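Local coordinates for gasdermin (Bradyrhizobium tropiciagri, PDB 7N50), which probably forms membrane pores that kill the cell in bacterial immunity, with the uncleaved, palmitoylated chain likely being the inactive state, at residues Asn150-Thr155 and Leu215-Thr219; Ala74-Val80 and Ala110-Ser116; Ser100-Ala104 and Glu183-Ala187. One frame throughout, in Å; residues are numbered along the deposited sequence.

Contact 1 of 3, residues Asn150-Thr155 and Leu215-Thr219; sequences NFFVVT and LREVT
This is an antiparallel strand pair in the long twisted beta-sheet of the gasdermin fold. Both segments are extended except at Thr155 (psi -18°); their axes approach to 4.5 Å at 143°. Phe152 pairs with Glu217, and Val154 with Leu215, at non-hydrogen-bonded positions. Val153 and Arg216 form the hydrogen-bonded pair: Val153 N donates to Arg216 O (2.9 Å), and Arg216 N to Val153 O (3.0 Å). Val218 N donates to Phe151 O at 2.9 Å. Asn150 hydrogen-bonds with Ala38, and Phe152 with Ile36, backbone to backbone, on the other edge of 150-155. Phe152 (m), Val154 (t), Leu215 (mt) and Glu217 (tt) share one face, with Val154 CG2 3.9 Å from Leu215 CD2. Val153 (t), Arg216 and Val218 (m) occupy the other, where Phe128 of helix 128-138 packs. The Arg216 guanidinium leads away to a salt bridge with Asp227. Where the strands part, one water replaces a direct bond: it accepts from Phe151 N (3.0 Å) and donates to Val218 O and Glu217 OE2, each 2.7 Å away.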
ATOM      1  N   ASN A 150      14.808  12.562   1.094  1.00 22.34           N
ATOM      2  CA  ASN A 150      14.105  12.286   2.340  1.00 22.06           C
ATOM      3  C   ASN A 150      14.214  10.804   2.671  1.00 22.88           C
ATOM      4  O   ASN A 150      14.234   9.941   1.785  1.00 21.52           O
ATOM      5  CB  ASN A 150      12.623  12.679   2.252  1.00 22.39           C
ATOM      6  CG  ASN A 150      12.434  14.160   2.110  1.00 34.79           C
ATOM      7  OD1 ASN A 150      13.288  14.931   2.524  1.00 34.12           O
ATOM      8  ND2 ASN A 150      11.313  14.570   1.532  1.00 37.84           N
ATOM      9  N   PHE A 151      14.246  10.508   3.965  1.00 19.77           N
ATOM     10  CA  PHE A 151      14.505   9.164   4.462  1.00 16.65           C
ATOM     11  C   PHE A 151      13.376   8.731   5.390  1.00 15.92           C
ATOM     12  O   PHE A 151      12.982   9.482   6.284  1.00 18.22           O
ATOM     13  CB  PHE A 151      15.852   9.113   5.192  1.00 21.20           C
ATOM     14  CG  PHE A 151      16.994   9.566   4.359  1.00 29.74           C
ATOM     15  CD1 PHE A 151      17.373   8.854   3.233  1.00 27.66           C
ATOM     16  CD2 PHE A 151      17.695  10.708   4.698  1.00 34.56           C
ATOM     17  CE1 PHE A 151      18.434   9.284   2.453  1.00 29.53           C
ATOM     18  CE2 PHE A 151      18.746  11.141   3.922  1.00 33.23           C
ATOM     19  CZ  PHE A 151      19.118  10.419   2.796  1.00 35.54           C
ATOM     20  N   PHE A 152      12.871   7.525   5.185  1.00 15.14           N
ATOM     21  CA  PHE A 152      11.760   7.015   5.974  1.00 14.21           C
ATOM     22  C   PHE A 152      12.091   5.613   6.447  1.00 16.38           C
ATOM     23  O   PHE A 152      12.543   4.772   5.654  1.00 17.89           O
ATOM     24  CB  PHE A 152      10.456   6.991   5.154  1.00 15.85           C
ATOM     25  CG  PHE A 152      10.078   8.340   4.585  1.00 15.02           C
ATOM     26  CD1 PHE A 152      10.612   8.784   3.375  1.00 16.10           C
ATOM     27  CD2 PHE A 152       9.199   9.178   5.266  1.00 20.74           C
ATOM     28  CE1 PHE A 152      10.277  10.038   2.843  1.00 19.66           C
ATOM     29  CE2 PHE A 152       8.847  10.423   4.725  1.00 20.31           C
ATOM     30  CZ  PHE A 152       9.409  10.854   3.519  1.00 25.36           C
ATOM     31  N   VAL A 153      11.811   5.347   7.716  1.00 14.01           N
ATOM     32  CA  VAL A 153      11.931   4.005   8.278  1.00 13.44           C
ATOM     33  C   VAL A 153      10.543   3.387   8.306  1.00 14.59           C
ATOM     34  O   VAL A 153       9.589   4.024   8.761  1.00 14.98           O
ATOM     35  CB  VAL A 153      12.539   4.042   9.689  1.00 15.87           C
ATOM     36  CG1 VAL A 153      12.620   2.606  10.271  1.00 14.32           C
ATOM     37  CG2 VAL A 153      13.935   4.713   9.711  1.00 16.42           C
ATOM     38  N   VAL A 154      10.426   2.139   7.837  1.00 11.06           N
ATOM     39  CA  VAL A 154       9.161   1.422   7.906  1.00 11.15           C
ATOM     40  C   VAL A 154       8.906   1.022   9.352  1.00 12.84           C
ATOM     41  O   VAL A 154       9.684   0.262   9.942  1.00 13.69           O
ATOM     42  CB  VAL A 154       9.182   0.175   7.020  1.00 12.42           C
ATOM     43  CG1 VAL A 154       7.851  -0.607   7.165  1.00 13.23           C
ATOM     44  CG2 VAL A 154       9.485   0.558   5.558  1.00 13.44           C
ATOM     45  N   THR A 155       7.818   1.534   9.935  1.00 13.54           N
ATOM     46  CA  THR A 155       7.487   1.154  11.305  1.00 12.47           C
ATOM     47  C   THR A 155       6.333   0.161  11.386  1.00 12.97           C
ATOM     48  O   THR A 155       6.182  -0.481  12.428  1.00 13.09           O
ATOM     49  CB  THR A 155       7.166   2.396  12.139  1.00 14.81           C
ATOM     50  OG1 THR A 155       6.074   3.092  11.516  1.00 15.84           O
ATOM     51  CG2 THR A 155       8.386   3.310  12.212  1.00 18.23           C
ATOM     52  N   LEU A 215       5.177   4.771   8.323  1.00 13.02           N
ATOM     53  CA  LEU A 215       6.536   5.284   8.176  1.00 12.74           C
ATOM     54  C   LEU A 215       6.830   6.347   9.227  1.00 14.39           C
ATOM     55  O   LEU A 215       5.932   7.071   9.667  1.00 16.82           O
ATOM     56  CB  LEU A 215       6.747   5.944   6.800  1.00 14.16           C
ATOM     57  CG  LEU A 215       6.400   5.068   5.597  1.00 13.29           C
ATOM     58  CD1 LEU A 215       6.546   5.914   4.347  1.00 13.92           C
ATOM     59  CD2 LEU A 215       7.334   3.852   5.522  1.00 13.08           C
ATOM     60  N   ARG A 216       8.109   6.471   9.581  1.00 13.89           N
ATOM     61  CA  ARG A 216       8.597   7.587  10.381  1.00 15.53           C
ATOM     62  C   ARG A 216       9.747   8.228   9.620  1.00 15.55           C
ATOM     63  O   ARG A 216      10.649   7.530   9.151  1.00 17.23           O
ATOM     64  CB  ARG A 216       9.037   7.128  11.770  1.00 17.23           C
ATOM     65  CG  ARG A 216       7.851   6.899  12.705  1.00 27.97           C
ATOM     66  CD  ARG A 216       8.259   6.600  14.136  1.00 34.64           C
ATOM     67  NE  ARG A 216       8.743   7.776  14.849  1.00 38.57           N
ATOM     68  CZ  ARG A 216       8.845   7.841  16.170  1.00 32.76           C
ATOM     69  NH1 ARG A 216       8.465   6.831  16.939  1.00 37.59           N
ATOM     70  NH2 ARG A 216       9.319   8.948  16.732  1.00 40.23           N
ATOM     71  N   GLU A 217       9.711   9.551   9.466  1.00 15.51           N
ATOM     72  CA  GLU A 217      10.770  10.227   8.726  1.00 15.82           C
ATOM     73  C   GLU A 217      11.961  10.504   9.630  1.00 17.38           C
ATOM     74  O   GLU A 217      11.795  10.877  10.796  1.00 19.47           O
ATOM     75  CB  GLU A 217      10.277  11.544   8.129  1.00 18.77           C
ATOM     76  CG  GLU A 217      11.322  12.164   7.223  1.00 18.63           C
ATOM     77  CD  GLU A 217      10.838  13.402   6.496  1.00 27.56           C
ATOM     78  OE1 GLU A 217       9.652  13.776   6.632  1.00 31.16           O
ATOM     79  OE2 GLU A 217      11.658  13.972   5.764  1.00 25.85           O
ATOM     80  N   VAL A 218      13.169  10.318   9.088  1.00 16.39           N
ATOM     81  CA  VAL A 218      14.404  10.629   9.796  1.00 17.19           C
ATOM     82  C   VAL A 218      15.257  11.534   8.918  1.00 18.16           C
ATOM     83  O   VAL A 218      15.098  11.596   7.696  1.00 19.75           O
ATOM     84  CB  VAL A 218      15.204   9.366  10.201  1.00 17.64           C
ATOM     85  CG1 VAL A 218      14.364   8.472  11.132  1.00 18.40           C
ATOM     86  CG2 VAL A 218      15.638   8.573   8.969  1.00 19.81           C
ATOM     87  N   THR A 219      16.189  12.237   9.559  1.00 17.64           N
ATOM     88  CA  THR A 219      17.096  13.086   8.813  1.00 22.51           C
ATOM     89  C   THR A 219      18.442  13.076   9.522  1.00 22.82           C
ATOM     90  O   THR A 219      18.548  12.660  10.678  1.00 21.92           O
ATOM     91  CB  THR A 219      16.528  14.496   8.681  1.00 25.74           C
ATOM     92  OG1 THR A 219      17.322  15.234   7.750  1.00 31.37           O
ATOM     93  CG2 THR A 219      16.526  15.210  10.029  1.00 29.87           C
TER
HETATM   94  O   HOH W   1      14.222  13.022   5.577  1.00 20.86           O

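Contact 2 of 3, residues Ala74-Val80 and Ala110-Ser116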
ATOM      1  N   ALA A  74     -14.571   0.002   7.072  1.00 26.72           N
ATOM      2  CA  ALA A  74     -14.833   1.144   6.220  1.00 24.25           C
ATOM      3  C   ALA A  74     -14.758   0.684   4.777  1.00 23.06           C
ATOM      4  O   ALA A  74     -14.031  -0.256   4.447  1.00 22.02           O
ATOM      5  CB  ALA A  74     -13.823   2.269   6.474  1.00 27.75           C
ATOM      6  N   SER A  75     -15.472   1.378   3.907  1.00 23.54           N
ATOM      7  CA  SER A  75     -15.393   1.112   2.483  1.00 22.55           C
ATOM      8  C   SER A  75     -15.266   2.436   1.743  1.00 22.18           C
ATOM      9  O   SER A  75     -15.561   3.505   2.292  1.00 24.18           O
ATOM     10  CB  SER A  75     -16.629   0.330   1.996  1.00 23.94           C
ATOM     11  OG  SER A  75     -17.832   0.989   2.383  1.00 26.19           O
ATOM     12  N   SER A  76     -14.834   2.342   0.492  1.00 16.87           N
ATOM     13  CA  SER A  76     -14.746   3.469  -0.432  1.00 16.23           C
ATOM     14  C   SER A  76     -15.849   3.369  -1.472  1.00 16.46           C
ATOM     15  O   SER A  76     -16.116   2.284  -1.991  1.00 17.89           O
ATOM     16  CB  SER A  76     -13.413   3.487  -1.160  1.00 17.93           C
ATOM     17  OG  SER A  76     -12.328   3.695  -0.282  1.00 27.44           O
ATOM     18  N   ILE A  77     -16.492   4.485  -1.798  1.00 15.04           N
ATOM     19  CA  ILE A  77     -17.476   4.515  -2.867  1.00 17.35           C
ATOM     20  C   ILE A  77     -16.846   5.280  -4.014  1.00 16.47           C
ATOM     21  O   ILE A  77     -16.587   6.489  -3.892  1.00 19.62           O
ATOM     22  CB  ILE A  77     -18.793   5.173  -2.436  1.00 20.92           C
ATOM     23  CG1 ILE A  77     -19.413   4.418  -1.255  1.00 29.29           C
ATOM     24  CG2 ILE A  77     -19.746   5.202  -3.636  1.00 18.59           C
ATOM     25  CD1 ILE A  77     -20.638   5.102  -0.658  1.00 27.49           C
ATOM     26  N   LEU A  78     -16.606   4.597  -5.122  1.00 13.72           N
ATOM     27  CA  LEU A  78     -15.802   5.136  -6.212  1.00 15.55           C
ATOM     28  C   LEU A  78     -16.631   5.186  -7.488  1.00 14.48           C
ATOM     29  O   LEU A  78     -17.205   4.171  -7.902  1.00 16.67           O
ATOM     30  CB  LEU A  78     -14.543   4.292  -6.440  1.00 15.98           C
ATOM     31  CG  LEU A  78     -13.585   4.160  -5.260  1.00 15.92           C
ATOM     32  CD1 LEU A  78     -12.413   3.288  -5.680  1.00 20.23           C
ATOM     33  CD2 LEU A  78     -13.096   5.540  -4.830  1.00 19.99           C
ATOM     34  N   GLN A  79     -16.677   6.353  -8.130  1.00 14.72           N
ATOM     35  CA  GLN A  79     -17.218   6.390  -9.472  1.00 16.49           C
ATOM     36  C   GLN A  79     -16.415   5.456 -10.376  1.00 16.47           C
ATOM     37  O   GLN A  79     -15.211   5.279 -10.201  1.00 16.09           O
ATOM     38  CB  GLN A  79     -17.176   7.827  -9.982  1.00 19.78           C
ATOM     39  CG  GLN A  79     -18.050   8.086 -11.176  1.00 19.34           C
ATOM     40  CD  GLN A  79     -17.324   7.759 -12.461  1.00 18.02           C
ATOM     41  OE1 GLN A  79     -16.103   7.696 -12.470  1.00 21.14           O
ATOM     42  NE2 GLN A  79     -18.065   7.552 -13.535  1.00 24.06           N
ATOM     43  N   VAL A  80     -17.080   4.862 -11.356  1.00 14.52           N
ATOM     44  CA  VAL A  80     -16.501   3.694 -12.022  1.00 16.17           C
ATOM     45  C   VAL A  80     -15.167   4.027 -12.708  1.00 18.10           C
ATOM     46  O   VAL A  80     -14.255   3.192 -12.752  1.00 16.80           O
ATOM     47  CB  VAL A  80     -17.538   3.103 -12.996  1.00 22.38           C
ATOM     48  CG1 VAL A  80     -17.962   4.114 -14.041  1.00 20.95           C
ATOM     49  CG2 VAL A  80     -17.000   1.965 -13.644  1.00 25.89           C
ATOM     50  N   ALA A 110     -21.937  -0.517 -15.023  1.00 18.46           N
ATOM     51  CA  ALA A 110     -21.611  -0.038 -13.691  1.00 18.06           C
ATOM     52  C   ALA A 110     -21.431   1.466 -13.675  1.00 17.60           C
ATOM     53  O   ALA A 110     -20.863   2.053 -14.596  1.00 18.28           O
ATOM     54  CB  ALA A 110     -20.320  -0.671 -13.202  1.00 17.77           C
ATOM     55  N   ASP A 111     -21.882   2.082 -12.600  1.00 16.05           N
ATOM     56  CA  ASP A 111     -21.644   3.488 -12.355  1.00 15.73           C
ATOM     57  C   ASP A 111     -20.803   3.754 -11.124  1.00 17.03           C
ATOM     58  O   ASP A 111     -20.054   4.732 -11.097  1.00 15.97           O
ATOM     59  CB  ASP A 111     -22.989   4.230 -12.202  1.00 16.76           C
ATOM     60  CG  ASP A 111     -22.842   5.734 -12.295  1.00 22.97           C
ATOM     61  OD1 ASP A 111     -22.268   6.226 -13.289  1.00 23.45           O
ATOM     62  OD2 ASP A 111     -23.316   6.433 -11.380  1.00 27.02           O
ATOM     63  N   THR A 112     -20.938   2.937 -10.080  1.00 16.17           N
ATOM     64  CA  THR A 112     -20.147   3.122  -8.883  1.00 15.38           C
ATOM     65  C   THR A 112     -19.720   1.751  -8.404  1.00 13.93           C
ATOM     66  O   THR A 112     -20.382   0.758  -8.679  1.00 16.62           O
ATOM     67  CB  THR A 112     -20.862   3.831  -7.736  1.00 19.37           C
ATOM     68  OG1 THR A 112     -22.041   3.118  -7.372  1.00 24.15           O
ATOM     69  CG2 THR A 112     -21.272   5.238  -8.159  1.00 23.98           C
ATOM     70  N   ILE A 113     -18.599   1.733  -7.702  1.00 14.41           N
ATOM     71  CA  ILE A 113     -18.011   0.535  -7.120  1.00 14.93           C
ATOM     72  C   ILE A 113     -17.833   0.812  -5.635  1.00 17.96           C
ATOM     73  O   ILE A 113     -17.310   1.872  -5.262  1.00 21.74           O
ATOM     74  CB  ILE A 113     -16.649   0.230  -7.771  1.00 16.57           C
ATOM     75  CG1 ILE A 113     -16.740   0.087  -9.305  1.00 18.96           C
ATOM     76  CG2 ILE A 113     -15.944  -0.954  -7.101  1.00 21.59           C
ATOM     77  CD1 ILE A 113     -17.713  -0.931  -9.829  1.00 21.39           C
ATOM     78  N   GLN A 114     -18.250  -0.117  -4.782  1.00 15.12           N
ATOM     79  CA  GLN A 114     -17.983  -0.010  -3.354  1.00 13.70           C
ATOM     80  C   GLN A 114     -16.858  -0.990  -3.041  1.00 14.82           C
ATOM     81  O   GLN A 114     -16.968  -2.172  -3.369  1.00 15.50           O
ATOM     82  CB  GLN A 114     -19.217  -0.307  -2.513  1.00 16.58           C
ATOM     83  CG  GLN A 114     -18.977  -0.028  -1.042  1.00 20.93           C
ATOM     84  CD  GLN A 114     -20.199  -0.273  -0.199  1.00 34.44           C
ATOM     85  OE1 GLN A 114     -21.264  -0.597  -0.719  1.00 39.99           O
ATOM     86  NE2 GLN A 114     -20.061  -0.111   1.110  1.00 32.58           N
ATOM     87  N   LEU A 115     -15.763  -0.490  -2.469  1.00 13.20           N
ATOM     88  CA  LEU A 115     -14.524  -1.250  -2.349  1.00 12.30           C
ATOM     89  C   LEU A 115     -14.133  -1.393  -0.887  1.00 16.25           C
ATOM     90  O   LEU A 115     -14.170  -0.417  -0.131  1.00 14.53           O
ATOM     91  CB  LEU A 115     -13.439  -0.558  -3.139  1.00 15.95           C
ATOM     92  CG  LEU A 115     -12.080  -1.194  -3.134  1.00 18.12           C
ATOM     93  CD1 LEU A 115     -11.421  -0.744  -4.423  1.00 24.17           C
ATOM     94  CD2 LEU A 115     -11.261  -0.768  -1.936  1.00 16.54           C
ATOM     95  N   SER A 116     -13.722  -2.603  -0.484  1.00 13.57           N
ATOM     96  CA  SER A 116     -13.222  -2.804   0.869  1.00 13.25           C
ATOM     97  C   SER A 116     -12.058  -3.782   0.819  1.00 13.06           C
ATOM     98  O   SER A 116     -11.818  -4.425  -0.203  1.00 12.42           O
ATOM     99  CB  SER A 116     -14.286  -3.322   1.824  1.00 17.66           C
ATOM    100  OG  SER A 116     -14.833  -4.527   1.328  1.00 19.12           O
TER
HETATM  101  O   HOH W   2     -20.846   8.331 -13.273  1.00 27.12           O
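Strand 76-79 lies along the start of strand 112-124. The two run antiparallel, 4.6 Å apart at closest approach and at 154°. Ser76 pairs with Leu115 and Leu78 with Ile113, each through two hydrogen bonds of 2.8 to 2.9 Å between backbone N and O atoms. These four side chains sit on the buried face. Leu78 is mt, Ile113 mm and Leu115 tt. Leu78 CD1 comes within 4.3 Å of Leu115 CD1, and Ala83 and Met87 of helix 80-91 pack on this face. Ser76 (m) turns its hydroxyl to Asp9.

Ile77, Gln79, Thr112 and Gln114 point to the other, more open face. Gln114 is fully extended (tt). This carries its NE2 to Ser75 OG, to which it donates a 2.8 Å hydrogen bond; Ser75 is in the p rotamer. Gln79 instead bends at chi2 (-86°). Its OE1 caps Gly81 N, so the residue is the N-cap of helix 80-91. Its NE2 donates to a water 2.9 Å away, and that water donates to Asp111 OD1 at 2.5 Å. Asp111 OD1 also forms a salt bridge with Lys170.

Val80 N still reaches Asp111 O at 3.0 Å, although the bond is bent to 134°. Asp111 and Thr112 both face Ala168 of strand 150-168, forming a classic beta bulge. Leu78, Ile113 and Leu115 thus give the buried face its apolar packing under the helices, with Ser76 OG satisfied there by Asp9. The open face relies mainly on Gln114, Ser75, Gln79 and a water, though Ile77 lies there too.

Contact 3 of 3, residues Ser100-Ala104 and Glu183-Ala187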
ATOM      1  N   SER A 100      -8.353  -3.025 -18.412  1.00 19.19           N
ATOM      2  CA  SER A 100      -9.178  -4.201 -18.160  1.00 15.65           C
ATOM      3  C   SER A 100     -10.380  -3.869 -17.283  1.00 16.68           C
ATOM      4  O   SER A 100     -11.508  -4.287 -17.571  1.00 17.53           O
ATOM      5  CB  SER A 100      -8.323  -5.286 -17.513  1.00 20.75           C
ATOM      6  OG  SER A 100      -7.349  -5.722 -18.442  1.00 25.73           O
ATOM      7  N   PHE A 101     -10.153  -3.133 -16.194  1.00 18.38           N
ATOM      8  CA  PHE A 101     -11.265  -2.739 -15.336  1.00 15.55           C
ATOM      9  C   PHE A 101     -12.228  -1.796 -16.051  1.00 15.65           C
ATOM     10  O   PHE A 101     -13.447  -1.922 -15.875  1.00 15.80           O
ATOM     11  CB  PHE A 101     -10.729  -2.134 -14.037  1.00 12.95           C
ATOM     12  CG  PHE A 101     -10.292  -3.178 -13.081  1.00 12.91           C
ATOM     13  CD1 PHE A 101     -11.234  -4.005 -12.492  1.00 13.99           C
ATOM     14  CD2 PHE A 101      -8.941  -3.339 -12.758  1.00 12.62           C
ATOM     15  CE1 PHE A 101     -10.857  -5.013 -11.599  1.00 14.26           C
ATOM     16  CE2 PHE A 101      -8.553  -4.352 -11.881  1.00 15.94           C
ATOM     17  CZ  PHE A 101      -9.520  -5.174 -11.283  1.00 14.51           C
ATOM     18  N   SER A 102     -11.709  -0.859 -16.858  1.00 14.52           N
ATOM     19  CA  SER A 102     -12.600   0.032 -17.610  1.00 18.54           C
ATOM     20  C   SER A 102     -13.491  -0.764 -18.552  1.00 21.26           C
ATOM     21  O   SER A 102     -14.710  -0.534 -18.621  1.00 20.75           O
ATOM     22  CB  SER A 102     -11.787   1.061 -18.396  1.00 18.45           C
ATOM     23  OG  SER A 102     -11.217   2.020 -17.523  1.00 26.49           O
ATOM     24  N   SER A 103     -12.898  -1.709 -19.290  1.00 16.00           N
ATOM     25  CA  SER A 103     -13.691  -2.575 -20.160  1.00 17.24           C
ATOM     26  C   SER A 103     -14.729  -3.357 -19.365  1.00 18.96           C
ATOM     27  O   SER A 103     -15.897  -3.415 -19.746  1.00 20.78           O
ATOM     28  CB  SER A 103     -12.789  -3.539 -20.917  1.00 23.87           C
ATOM     29  OG  SER A 103     -13.580  -4.411 -21.707  1.00 25.79           O
ATOM     30  N   ALA A 104     -14.315  -3.966 -18.255  1.00 16.51           N
ATOM     31  CA  ALA A 104     -15.240  -4.788 -17.479  1.00 16.08           C
ATOM     32  C   ALA A 104     -16.404  -3.961 -16.941  1.00 18.85           C
ATOM     33  O   ALA A 104     -17.572  -4.378 -17.017  1.00 18.89           O
ATOM     34  CB  ALA A 104     -14.495  -5.490 -16.338  1.00 16.17           C
ATOM     35  N   GLU A 183     -15.113 -12.805 -17.993  1.00 16.15           N
ATOM     36  CA  GLU A 183     -14.197 -13.544 -18.851  1.00 17.09           C
ATOM     37  C   GLU A 183     -12.918 -12.759 -19.107  1.00 16.79           C
ATOM     38  O   GLU A 183     -11.816 -13.328 -19.045  1.00 17.86           O
ATOM     39  CB  GLU A 183     -14.898 -13.915 -20.156  1.00 18.37           C
ATOM     40  CG  GLU A 183     -15.989 -14.932 -19.902  1.00 19.39           C
ATOM     41  CD  GLU A 183     -17.034 -15.009 -20.983  1.00 20.09           C
ATOM     42  OE1 GLU A 183     -17.013 -14.197 -21.933  1.00 23.01           O
ATOM     43  OE2 GLU A 183     -17.951 -15.850 -20.840  1.00 25.03           O
ATOM     44  N   GLU A 184     -13.044 -11.458 -19.379  1.00 16.36           N
ATOM     45  CA  GLU A 184     -11.857 -10.631 -19.606  1.00 17.38           C
ATOM     46  C   GLU A 184     -10.969 -10.613 -18.379  1.00 15.88           C
ATOM     47  O   GLU A 184      -9.743 -10.796 -18.482  1.00 18.96           O
ATOM     48  CB  GLU A 184     -12.268  -9.199 -19.964  1.00 19.15           C
ATOM     49  CG  GLU A 184     -12.844  -9.045 -21.353  1.00 29.59           C
ATOM     50  CD  GLU A 184     -13.063  -7.599 -21.736  1.00 42.59           C
ATOM     51  OE1 GLU A 184     -12.534  -6.716 -21.040  1.00 32.62           O
ATOM     52  OE2 GLU A 184     -13.766  -7.346 -22.736  1.00 43.80           O
ATOM     53  N   LEU A 185     -11.565 -10.399 -17.201  1.00 14.44           N
ATOM     54  CA  LEU A 185     -10.770 -10.294 -15.980  1.00 15.19           C
ATOM     55  C   LEU A 185     -10.133 -11.631 -15.642  1.00 16.47           C
ATOM     56  O   LEU A 185      -8.945 -11.687 -15.293  1.00 18.51           O
ATOM     57  CB  LEU A 185     -11.641  -9.798 -14.825  1.00 15.46           C
ATOM     58  CG  LEU A 185     -12.178  -8.376 -15.046  1.00 13.38           C
ATOM     59  CD1 LEU A 185     -13.186  -8.049 -13.968  1.00 17.14           C
ATOM     60  CD2 LEU A 185     -11.007  -7.346 -15.053  1.00 15.22           C
ATOM     61  N   THR A 186     -10.895 -12.723 -15.778  1.00 15.70           N
ATOM     62  CA  THR A 186     -10.380 -14.045 -15.432  1.00 17.48           C
ATOM     63  C   THR A 186      -9.299 -14.501 -16.409  1.00 19.03           C
ATOM     64  O   THR A 186      -8.364 -15.213 -16.012  1.00 25.60           O
ATOM     65  CB  THR A 186     -11.554 -15.053 -15.387  1.00 17.53           C
ATOM     66  OG1 THR A 186     -12.471 -14.654 -14.357  1.00 25.72           O
ATOM     67  CG2 THR A 186     -11.063 -16.453 -15.074  1.00 27.08           C
ATOM     68  N   ALA A 187      -9.350 -14.053 -17.661  1.00 18.30           N
ATOM     69  CA  ALA A 187      -8.297 -14.443 -18.596  1.00 21.46           C
ATOM     70  C   ALA A 187      -6.954 -13.821 -18.217  1.00 19.27           C
ATOM     71  O   ALA A 187      -5.908 -14.455 -18.380  1.00 26.03           O
ATOM     72  CB  ALA A 187      -8.672 -14.042 -20.017  1.00 23.49           C
TER
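Leu185 and Glu184 account for most of the surface buried between these two helices. Their segment axes run antiparallel at 157° and come within 9.6 Å. Leu185, in the mt rotamer, reaches across to the other helix. Its CD1 lies 3.7 Å from Ala104 CB. Its CD2 sits over one face of the Phe101 ring, 4.2 Å from CE1, and 4.2 Å from Ser100 CB. Small residues at 100 and 104, one turn apart, leave room for the leucine. Phe101 also packs on Ala84, Met87 and Leu91 of helix 80-91, so Leu185 extends an apolar cluster that already joins two helices.

Glu184 works at the more open side. Its OE1 accepts a short hydrogen bond of 2.6 Å from Ser103 OG, with Ser103 in the t rotamer. A second polar link between the helices comes from Ser100 OG, which bonds Lys188 NZ beyond the segment. The arrangement is an antiparallel helix-helix packing, apolar within and polar at its margin, in the helical part of the gasdermin fold.

In the fold
Contacts 1 and 2 lie on opposite sides of the chain's centre, with their own centres 32 Å apart. One mixed sheet links them, because strands 112-124 and 150-168 are neighbours in it. Contact 3 is on the same side as contact 2, with centres 17 Å apart and nearest atoms about 6 Å apart. It lies 38 Å from contact 1, centre to centre. Along the chain, contact 2 closes before contact 1 opens. Contact 3 alternates with both: helix 98-107 leads into strand 112-124, and helix 179-188 follows strand 150-168. The three contacts therefore sample an elongated sheet and the helices beside it, consistent with a gasdermin before pore formation.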